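Local coordinates for protein adhesin (Streptococcus sanguinis SK1 = NCTC 7863, PDB 6VS7) that probably binds sialylated glycans of host glycoproteins through its Siglec-like domains, attaching the streptococcus to host surfaces, at residues A[36-41]-A[98-103]; A[41-46]-A[110-115]; A[247-252]-A[297-302]. All coordinates share one frame; numbering follows the deposited sequence. Where two conformers were deposited one is given.

Contact 1. Residues A[36-41]-A[98-103]; sequences NRVIVR and KYVRAE
Asn-36 and Arg-37 both face Glu-103, a classic beta bulge that opens an otherwise regular antiparallel pairing. The carbonyl O of Glu-103 is gripped twice within its own plane, by Asn-36 N at 2.9 Å and Arg-37 N at 3.2 Å, while Glu-103 N returns a bond to Arg-37 O. Beyond the bulge, Ile-39 with Arg-101 and Arg-41 with Tyr-99 form hydrogen-bonded pairs; Ile-39 N meets Arg-101 O at 2.8 Å with a nearly straight N-H...O angle of 168°. The face carrying Arg-37, Arg-41, Arg-101 and Glu-103, with Ile-39 and Tyr-99 among them, is largely polar. Glu-103 stretches out alongside Arg-37, its CG anti to the backbone N (chi1 -178°), and OE2 lies at the guanidinium edge, 3.4 Å from Arg-37 NH2; this salt-bridge bond is weak, and doubtful because Arg-37 was modelled in two conformers. Farther along, Arg-41 NH2 approaches the edge of the Arg-101 guanidinium, 3.7 Å from NH1. The like charges probably tolerate this because Arg-101 bonds through NE to Thr-110 O and through NH2 to Asp-47 in a salt bridge, Arg-41 NH2 turns to Ala-46 O, and one water accepts weakly from both arginines. The opposite face is apolar: Val-40 CG2 meets Val-100 CG2 at 4.3 Å, and Val-38 CG2 lies 4.4 Å from Ala-102 CB. These residues point into the Siglec-like beta sandwich, where Val-38 packs on strand 76-83 and Val-100 and Ala-102 on Ile-8 of strand 7-9. Within its own sheet, strand 35-41 is outermost, and strand 95-104 continues the pairing to strand 119-125.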
loop_
_atom_site.group_PDB
_atom_site.type_symbol
_atom_site.label_atom_id
_atom_site.label_comp_id
_atom_site.label_asym_id
_atom_site.label_seq_id
_atom_site.Cartn_x
_atom_site.Cartn_y
_atom_site.Cartn_z
ATOM N N ASN A 36 -27.975 -6.375 50.912
ATOM C CA ASN A 36 -28.528 -7.696 50.758
ATOM C C ASN A 36 -29.335 -8.004 49.505
ATOM O O ASN A 36 -29.448 -9.116 49.123
ATOM C CB ASN A 36 -29.403 -8.049 51.944
ATOM C CG ASN A 36 -28.608 -8.346 53.211
ATOM O OD1 ASN A 36 -27.436 -8.139 53.284
ATOM N ND2 ASN A 36 -29.281 -8.847 54.183
ATOM N N ARG A 37 -30.004 -7.010 48.964
ATOM C CA ARG A 37 -30.833 -7.223 47.784
ATOM C C ARG A 37 -30.664 -6.046 46.843
ATOM O O ARG A 37 -30.450 -4.916 47.280
ATOM C CB ARG A 37 -32.317 -7.385 48.142
ATOM C CG ARG A 37 -32.612 -8.502 49.132
ATOM C CD ARG A 37 -34.072 -8.488 49.523
ATOM N NE ARG A 37 -34.930 -9.031 48.470
ATOM C CZ ARG A 37 -36.147 -8.569 48.199
ATOM N NH1 ARG A 37 -36.867 -9.118 47.229
ATOM N NH2 ARG A 37 -36.628 -7.532 48.881
ATOM N N VAL A 38 -30.823 -6.302 45.553
ATOM C CA VAL A 38 -30.736 -5.298 44.530
ATOM C C VAL A 38 -31.764 -5.782 43.523
ATOM O O VAL A 38 -31.671 -6.826 43.012
ATOM C CB VAL A 38 -29.384 -5.105 43.854
ATOM C CG1 VAL A 38 -29.530 -4.116 42.729
ATOM C CG2 VAL A 38 -28.333 -4.613 44.804
ATOM N N ILE A 39 -32.754 -4.981 43.246
ATOM C CA ILE A 39 -33.830 -5.380 42.394
ATOM C C ILE A 39 -34.093 -4.470 41.198
ATOM O O ILE A 39 -33.918 -3.297 41.299
ATOM C CB ILE A 39 -35.050 -5.405 43.298
ATOM C CG1 ILE A 39 -34.972 -6.558 44.263
ATOM C CG2 ILE A 39 -36.350 -5.497 42.587
ATOM C CD1 ILE A 39 -35.725 -6.301 45.534
ATOM N N VAL A 40 -34.426 -5.047 40.056
ATOM C CA VAL A 40 -34.824 -4.315 38.865
ATOM C C VAL A 40 -36.215 -4.758 38.496
ATOM O O VAL A 40 -36.430 -5.889 38.256
ATOM C CB VAL A 40 -33.870 -4.560 37.697
ATOM C CG1 VAL A 40 -34.179 -3.632 36.550
ATOM C CG2 VAL A 40 -32.456 -4.431 38.155
ATOM N N ARG A 41 -37.140 -3.848 38.476
ATOM C CA ARG A 41 -38.500 -4.151 38.178
ATOM C C ARG A 41 -39.288 -3.112 37.443
ATOM O O ARG A 41 -38.892 -2.011 37.334
ATOM C CB ARG A 41 -39.241 -4.413 39.471
ATOM C CG ARG A 41 -39.018 -3.398 40.560
ATOM C CD ARG A 41 -40.289 -2.753 40.986
ATOM N NE ARG A 41 -40.881 -3.160 42.200
ATOM C CZ ARG A 41 -42.159 -3.086 42.549
ATOM N NH1 ARG A 41 -43.110 -2.658 41.779
ATOM N NH2 ARG A 41 -42.448 -3.469 43.721
ATOM N N LYS A 98 -37.233 1.324 33.850
ATOM C CA LYS A 98 -37.181 0.253 34.845
ATOM C C LYS A 98 -36.608 0.775 36.157
ATOM O O LYS A 98 -35.693 1.599 36.160
ATOM C CB LYS A 98 -36.336 -0.936 34.355
ATOM C CG LYS A 98 -36.775 -1.475 32.990
ATOM C CD LYS A 98 -38.225 -1.961 33.023
ATOM C CE LYS A 98 -38.577 -2.748 31.772
ATOM N NZ LYS A 98 -40.022 -3.124 31.691
ATOM N N TYR A 99 -37.146 0.287 37.274
ATOM C CA TYR A 99 -36.848 0.852 38.578
ATOM C C TYR A 99 -35.882 -0.046 39.328
ATOM O O TYR A 99 -35.988 -1.273 39.273
ATOM C CB TYR A 99 -38.140 1.083 39.366
ATOM C CG TYR A 99 -38.926 2.196 38.700
ATOM C CD1 TYR A 99 -39.650 1.961 37.524
ATOM C CD2 TYR A 99 -38.860 3.498 39.188
ATOM C CE1 TYR A 99 -40.320 2.984 36.884
ATOM C CE2 TYR A 99 -39.520 4.531 38.560
ATOM C CZ TYR A 99 -40.243 4.270 37.418
ATOM O OH TYR A 99 -40.887 5.309 36.811
ATOM N N VAL A 100 -34.921 0.573 40.003
ATOM C CA VAL A 100 -33.850 -0.156 40.673
ATOM C C VAL A 100 -33.965 0.133 42.161
ATOM O O VAL A 100 -34.071 1.296 42.570
ATOM C CB VAL A 100 -32.455 0.212 40.124
ATOM C CG1 VAL A 100 -31.359 -0.493 40.905
ATOM C CG2 VAL A 100 -32.339 -0.190 38.645
ATOM N N ARG A 101 -33.993 -0.926 42.959
ATOM C CA ARG A 101 -34.115 -0.802 44.401
ATOM C C ARG A 101 -32.999 -1.571 45.082
ATOM O O ARG A 101 -32.511 -2.573 44.562
ATOM C CB ARG A 101 -35.464 -1.328 44.886
ATOM C CG ARG A 101 -36.656 -0.617 44.274
ATOM C CD ARG A 101 -37.944 -1.202 44.809
ATOM N NE ARG A 101 -38.270 -0.652 46.112
ATOM C CZ ARG A 101 -39.407 -0.884 46.760
ATOM N NH1 ARG A 101 -40.330 -1.682 46.237
ATOM N NH2 ARG A 101 -39.620 -0.319 47.934
ATOM N N ALA A 102 -32.636 -1.129 46.281
ATOM C CA ALA A 102 -31.651 -1.840 47.083
ATOM C C ALA A 102 -32.084 -1.826 48.543
ATOM O O ALA A 102 -32.731 -0.885 49.007
ATOM C CB ALA A 102 -30.251 -1.233 46.939
ATOM N N GLU A 103 -31.698 -2.879 49.258
ATOM C CA GLU A 103 -32.119 -3.124 50.631
ATOM C C GLU A 103 -30.917 -3.585 51.440
ATOM O O GLU A 103 -30.208 -4.510 51.027
ATOM C CB GLU A 103 -33.225 -4.182 50.669
ATOM C CG GLU A 103 -33.776 -4.475 52.060
ATOM C CD GLU A 103 -34.947 -5.454 52.023
ATOM O OE1 GLU A 103 -34.871 -6.492 52.709
ATOM O OE2 GLU A 103 -35.940 -5.177 51.306
HETATM O O HOH W 1 -39.553 -4.535 45.012
#

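Contact 2. Residues A[41-46]-A[110-115]; sequences RNIEGA and TALVDK
Ile-43 and Leu-112 meet methyl to methyl where two loops of the Siglec-like, immunoglobulin-type sandwich come together: the loop after strand 35-41, corresponding to the CD loop, and that between strands 95-104 and 119-125, the FG loop. In relatives, loops at these positions border the sialoglycan site and shape its selectivity. The contact is small and lacks hydrogen bonds between the segments. Ile-43 holds CG1 anti to its backbone nitrogen (chi1 178°) and then turns at chi2, which brings CD1 to Leu-112 CD1 at 3.5 Å and to Asp-114 CA at 3.6 Å. Its CG1 runs past the carboxylate of Asp-114 at about a right angle, 3.7 Å from OD1. Tyr-99 of strand 95-104 touches Ile-43, Leu-112 and Asp-114, so both loops pack against the side chain of that strand. Arg-41 is turned back onto its own loop by bends at chi2 and chi3. Its NH1 makes a weak bond to Asn-42 O, within a loop that curls around the guanidinium and brings the backbone carbonyl of Gly-45 to the edge of that group, in its plane. Leu-112 reaches across with CG likewise trans to N, but its chi2 of -100° lies far from a staggered value. With this twist CD1 serves two neighbours: besides touching Ile-43, it sits over one face of the Arg-41 guanidinium, offset toward the rim, with Leu-112 CD1 4.0 Å from Arg-41 NH1.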
loop_
_atom_site.group_PDB
_atom_site.type_symbol
_atom_site.label_atom_id
_atom_site.label_comp_id
_atom_site.label_asym_id
_atom_site.label_seq_id
_atom_site.Cartn_x
_atom_site.Cartn_y
_atom_site.Cartn_z
ATOM N N ARG A 41 -37.140 -3.848 38.476
ATOM C CA ARG A 41 -38.500 -4.151 38.178
ATOM C C ARG A 41 -39.288 -3.112 37.443
ATOM O O ARG A 41 -38.892 -2.011 37.334
ATOM C CB ARG A 41 -39.241 -4.413 39.471
ATOM C CG ARG A 41 -39.018 -3.398 40.560
ATOM C CD ARG A 41 -40.289 -2.753 40.986
ATOM N NE ARG A 41 -40.881 -3.160 42.200
ATOM C CZ ARG A 41 -42.159 -3.086 42.549
ATOM N NH1 ARG A 41 -43.110 -2.658 41.779
ATOM N NH2 ARG A 41 -42.448 -3.469 43.721
ATOM N N ASN A 42 -40.440 -3.529 36.974
ATOM C CA ASN A 42 -41.423 -2.678 36.351
ATOM C C ASN A 42 -42.079 -1.827 37.439
ATOM O O ASN A 42 -42.176 -2.213 38.503
ATOM C CB ASN A 42 -42.509 -3.512 35.732
ATOM C CG ASN A 42 -42.120 -4.093 34.429
ATOM O OD1 ASN A 42 -41.000 -4.109 34.085
ATOM N ND2 ASN A 42 -43.069 -4.551 33.707
ATOM N N ILE A 43 -42.611 -0.700 37.136
ATOM C CA ILE A 43 -43.190 0.140 38.181
ATOM C C ILE A 43 -44.435 -0.511 38.779
ATOM O O ILE A 43 -44.621 -0.518 40.001
ATOM C CB ILE A 43 -43.490 1.554 37.654
ATOM C CG1 ILE A 43 -44.136 2.405 38.758
ATOM C CG2 ILE A 43 -44.352 1.494 36.410
ATOM C CD1 ILE A 43 -43.191 2.738 39.907
ATOM N N GLU A 44 -45.304 -1.050 37.950
ATOM C CA GLU A 44 -46.548 -1.634 38.424
ATOM C C GLU A 44 -46.378 -2.846 39.309
ATOM O O GLU A 44 -45.502 -3.613 39.123
ATOM C CB GLU A 44 -47.490 -1.974 37.275
ATOM C CG GLU A 44 -48.828 -2.580 37.737
ATOM C CD GLU A 44 -50.043 -1.619 37.979
ATOM O OE1 GLU A 44 -49.995 -0.412 37.626
ATOM O OE2 GLU A 44 -51.068 -2.100 38.528
ATOM N N GLY A 45 -47.276 -3.014 40.253
ATOM C CA GLY A 45 -47.200 -4.132 41.170
ATOM C C GLY A 45 -46.996 -3.672 42.602
ATOM O O GLY A 45 -46.650 -2.526 42.880
ATOM N N ALA A 46 -47.222 -4.612 43.514
ATOM C CA ALA A 46 -47.117 -4.299 44.927
ATOM C C ALA A 46 -45.678 -3.954 45.289
ATOM O O ALA A 46 -44.740 -4.155 44.514
ATOM C CB ALA A 46 -47.609 -5.466 45.780
ATOM N N THR A 110 -34.806 1.051 49.418
ATOM C CA THR A 110 -35.043 2.356 48.806
ATOM C C THR A 110 -36.502 2.475 48.365
ATOM O O THR A 110 -37.129 1.494 47.942
ATOM C CB THR A 110 -34.121 2.572 47.606
ATOM O OG1 THR A 110 -34.215 1.454 46.722
ATOM C CG2 THR A 110 -32.656 2.761 48.038
ATOM N N ALA A 111 -37.046 3.685 48.476
ATOM C CA ALA A 111 -38.439 3.910 48.113
ATOM C C ALA A 111 -38.634 3.806 46.602
ATOM O O ALA A 111 -37.712 4.035 45.812
ATOM C CB ALA A 111 -38.909 5.281 48.593
ATOM N N LEU A 112 -39.854 3.464 46.216
ATOM C CA LEU A 112 -40.270 3.259 44.833
ATOM C C LEU A 112 -41.307 4.330 44.541
ATOM O O LEU A 112 -42.435 4.256 45.036
ATOM C CB LEU A 112 -40.855 1.860 44.653
ATOM C CG LEU A 112 -41.120 1.085 43.357
ATOM C CD1 LEU A 112 -42.572 1.154 42.970
ATOM C CD2 LEU A 112 -40.186 1.475 42.185
ATOM N N VAL A 113 -40.918 5.340 43.775
ATOM C CA VAL A 113 -41.805 6.444 43.425
ATOM C C VAL A 113 -41.874 6.536 41.909
ATOM O O VAL A 113 -40.859 6.823 41.258
ATOM C CB VAL A 113 -41.327 7.776 44.019
ATOM C CG1 VAL A 113 -42.348 8.868 43.708
ATOM C CG2 VAL A 113 -41.079 7.647 45.526
ATOM N N ASP A 114 -43.068 6.315 41.353
ATOM C CA ASP A 114 -43.250 6.354 39.903
ATOM C C ASP A 114 -42.688 7.652 39.344
ATOM O O ASP A 114 -42.990 8.740 39.842
ATOM C CB ASP A 114 -44.742 6.215 39.542
ATOM C CG ASP A 114 -44.995 6.137 38.028
ATOM O OD1 ASP A 114 -44.080 5.789 37.249
ATOM O OD2 ASP A 114 -46.132 6.428 37.607
ATOM N N LYS A 115 -41.823 7.523 38.340
ATOM C CA LYS A 115 -41.231 8.648 37.625
ATOM C C LYS A 115 -40.283 9.477 38.482
ATOM O O LYS A 115 -39.838 10.546 38.038
ATOM C CB LYS A 115 -42.311 9.562 37.028
ATOM C CG LYS A 115 -43.136 8.921 35.897
ATOM C CD LYS A 115 -43.916 10.003 35.168
ATOM C CE LYS A 115 -44.802 9.454 34.090
ATOM N NZ LYS A 115 -45.832 10.480 33.769
#

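Contact 3. Residues A[247-252]-A[297-302]; sequences SSTYNT and YTFKVR
This is a helix-on-sheet contact in the second Siglec-like domain, where Thr-249 and Thr-252 of helix 244-255 come down on Tyr-297, Thr-298 and Phe-299 of strand 296-305. The helix occupies the connection between strands 235-239 and 259-261 of the immunoglobulin-type sandwich, the CD position, and crosses the strand at 114°, with the segment axes 7.6 Å apart at their closest. One hydrogen bond joins the two: Thr-249 OG1 donates to the backbone carbonyl Thr-298 O at 3.0 Å. The hydroxyl stands 46° above the carbonyl plane, away from the lone pairs, so the bond is not ideally directed. At a chi1 of 86° OG1 falls between the backbone N and the carbonyl carbon of Thr-249, on the side facing the strand. There it also lies obliquely to the Phe-299 ring, 3.3 Å from CD2. Tyr-250 N sits at the edge of the same ring, near its plane, and Phe-299 CE2 is 3.6 Å from Thr-249 O. The ring of Phe-299 also stacks with that of Phe-316 on the neighbouring strand 314-321, and Leu-253 of the helix touches it as well. One turn on, Thr-252 splits its two branches. CG2, anti to the backbone N, meets the phenol end of Tyr-297 at about a right angle between the side chains, 3.4 Å from OH; the Tyr-297 ring in turn packs edge-to-face on Phe-320. The other branch turns back along the helix: Thr-252 OG1 donates to Ser-248 O at 2.7 Å, while Thr-252 N reaches the same oxygen from the opposite face of the carbonyl plane.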
loop_
_atom_site.group_PDB
_atom_site.type_symbol
_atom_site.label_atom_id
_atom_site.label_comp_id
_atom_site.label_asym_id
_atom_site.label_seq_id
_atom_site.Cartn_x
_atom_site.Cartn_y
_atom_site.Cartn_z
ATOM N N SER A 247 6.309 -0.740 -34.058
ATOM C CA SER A 247 6.292 -2.194 -33.951
ATOM C C SER A 247 7.516 -2.828 -34.595
ATOM O O SER A 247 7.935 -3.913 -34.182
ATOM C CB SER A 247 5.019 -2.755 -34.581
ATOM O OG SER A 247 4.928 -2.370 -35.931
ATOM N N SER A 248 8.103 -2.175 -35.602
ATOM C CA SER A 248 9.261 -2.766 -36.266
ATOM C C SER A 248 10.526 -2.642 -35.418
ATOM O O SER A 248 11.357 -3.554 -35.418
ATOM C CB SER A 248 9.477 -2.119 -37.633
ATOM O OG SER A 248 9.879 -0.769 -37.477
ATOM N N THR A 249 10.707 -1.526 -34.708
ATOM C CA THR A 249 11.874 -1.453 -33.841
ATOM C C THR A 249 11.673 -2.276 -32.566
ATOM O O THR A 249 12.643 -2.817 -32.029
ATOM C CB THR A 249 12.221 0.010 -33.537
ATOM O OG1 THR A 249 11.470 0.490 -32.417
ATOM C CG2 THR A 249 11.911 0.878 -34.734
ATOM N N TYR A 250 10.435 -2.424 -32.095
ATOM C CA TYR A 250 10.174 -3.361 -31.005
ATOM C C TYR A 250 10.553 -4.776 -31.410
ATOM O O TYR A 250 11.255 -5.485 -30.676
ATOM C CB TYR A 250 8.706 -3.282 -30.589
ATOM C CG TYR A 250 8.220 -4.383 -29.661
ATOM C CD1 TYR A 250 8.640 -4.459 -28.337
ATOM C CD2 TYR A 250 7.310 -5.335 -30.109
ATOM C CE1 TYR A 250 8.178 -5.465 -27.488
ATOM C CE2 TYR A 250 6.842 -6.340 -29.270
ATOM C CZ TYR A 250 7.277 -6.394 -27.963
ATOM O OH TYR A 250 6.803 -7.390 -27.151
ATOM N N ASN A 251 10.124 -5.195 -32.601
ATOM C CA ASN A 251 10.455 -6.537 -33.061
ATOM C C ASN A 251 11.942 -6.682 -33.384
ATOM O O ASN A 251 12.501 -7.773 -33.224
ATOM C CB ASN A 251 9.569 -6.897 -34.256
ATOM C CG ASN A 251 8.108 -7.092 -33.848
ATOM O OD1 ASN A 251 7.209 -6.401 -34.328
ATOM N ND2 ASN A 251 7.872 -8.028 -32.937
ATOM N N THR A 252 12.601 -5.603 -33.819
ATOM C CA THR A 252 14.052 -5.648 -34.009
ATOM C C THR A 252 14.771 -5.985 -32.699
ATOM O O THR A 252 15.643 -6.866 -32.667
ATOM C CB THR A 252 14.548 -4.311 -34.558
ATOM O OG1 THR A 252 13.954 -4.056 -35.840
ATOM C CG2 THR A 252 16.055 -4.332 -34.697
ATOM N N TYR A 297 17.934 3.028 -31.208
ATOM C CA TYR A 297 16.602 2.525 -31.502
ATOM C C TYR A 297 15.610 3.450 -30.816
ATOM O O TYR A 297 15.779 3.786 -29.634
ATOM C CB TYR A 297 16.404 1.089 -31.017
ATOM C CG TYR A 297 17.112 0.017 -31.807
ATOM C CD1 TYR A 297 17.214 0.079 -33.194
ATOM C CD2 TYR A 297 17.682 -1.068 -31.154
ATOM C CE1 TYR A 297 17.869 -0.929 -33.911
ATOM C CE2 TYR A 297 18.324 -2.071 -31.848
ATOM C CZ TYR A 297 18.421 -1.999 -33.224
ATOM O OH TYR A 297 19.073 -3.011 -33.894
ATOM N N THR A 298 14.597 3.878 -31.562
ATOM C CA THR A 298 13.577 4.792 -31.075
ATOM C C THR A 298 12.255 4.039 -30.980
ATOM O O THR A 298 11.808 3.447 -31.967
ATOM C CB THR A 298 13.444 6.001 -32.014
ATOM O OG1 THR A 298 14.670 6.745 -32.028
ATOM C CG2 THR A 298 12.332 6.904 -31.556
ATOM N N PHE A 299 11.637 4.054 -29.797
ATOM C CA PHE A 299 10.446 3.267 -29.522
ATOM C C PHE A 299 9.261 4.170 -29.219
ATOM O O PHE A 299 9.420 5.354 -28.930
ATOM C CB PHE A 299 10.668 2.320 -28.334
ATOM C CG PHE A 299 11.853 1.438 -28.490
ATOM C CD1 PHE A 299 13.109 1.857 -28.062
ATOM C CD2 PHE A 299 11.730 0.199 -29.090
ATOM C CE1 PHE A 299 14.214 1.055 -28.216
ATOM C CE2 PHE A 299 12.836 -0.618 -29.247
ATOM C CZ PHE A 299 14.087 -0.184 -28.812
ATOM N N LYS A 300 8.061 3.581 -29.283
ATOM C CA LYS A 300 6.816 4.225 -28.883
ATOM C C LYS A 300 6.030 3.245 -28.027
ATOM O O LYS A 300 5.857 2.085 -28.413
ATOM C CB LYS A 300 5.966 4.639 -30.093
ATOM C CG LYS A 300 6.705 5.392 -31.184
ATOM C CD LYS A 300 6.739 6.883 -30.906
ATOM C CE LYS A 300 6.279 7.682 -32.127
ATOM N NZ LYS A 300 6.365 9.164 -31.894
ATOM N N VAL A 301 5.540 3.705 -26.883
ATOM C CA VAL A 301 4.820 2.853 -25.942
ATOM C C VAL A 301 3.484 3.501 -25.584
ATOM O O VAL A 301 3.397 4.723 -25.426
ATOM C CB VAL A 301 5.671 2.583 -24.679
ATOM C CG1 VAL A 301 5.987 3.884 -23.933
ATOM C CG2 VAL A 301 4.991 1.569 -23.766
ATOM N N ARG A 302 2.435 2.683 -25.497
ATOM C CA ARG A 302 1.133 3.093 -24.985
ATOM C C ARG A 302 0.729 2.173 -23.841
ATOM O O ARG A 302 1.090 0.992 -23.820
ATOM C CB ARG A 302 0.044 3.047 -26.070
ATOM C CG ARG A 302 0.436 3.646 -27.396
ATOM C CD ARG A 302 -0.805 3.944 -28.235
ATOM N NE ARG A 302 -1.552 2.741 -28.599
ATOM C CZ ARG A 302 -1.820 2.377 -29.850
ATOM N NH1 ARG A 302 -1.408 3.124 -30.864
ATOM N NH2 ARG A 302 -2.512 1.270 -30.089
#

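In the fold
From the N terminus, the chain passes strands 7-9 to 21-29 before strand 35-41 opens contact 1 and the loop behind it opens contact 2. Segment 98-103, on strand 95-104, then closes contact 1 across 56 residues, and 110-115 closes contact 2, so the two cross along the chain. They share Arg-41 and touch directly: Lys-98 NZ with Asn-42 OD1, and Tyr-99 with Leu-112. One joins an edge strand to its sheet, the other the loops beside it. Contact 3 follows in series in the second Siglec-like domain, its nearest atoms about 68 Å from contact 1, and ties helix 244-255 to strand 296-305, the counterpart of strand 95-104.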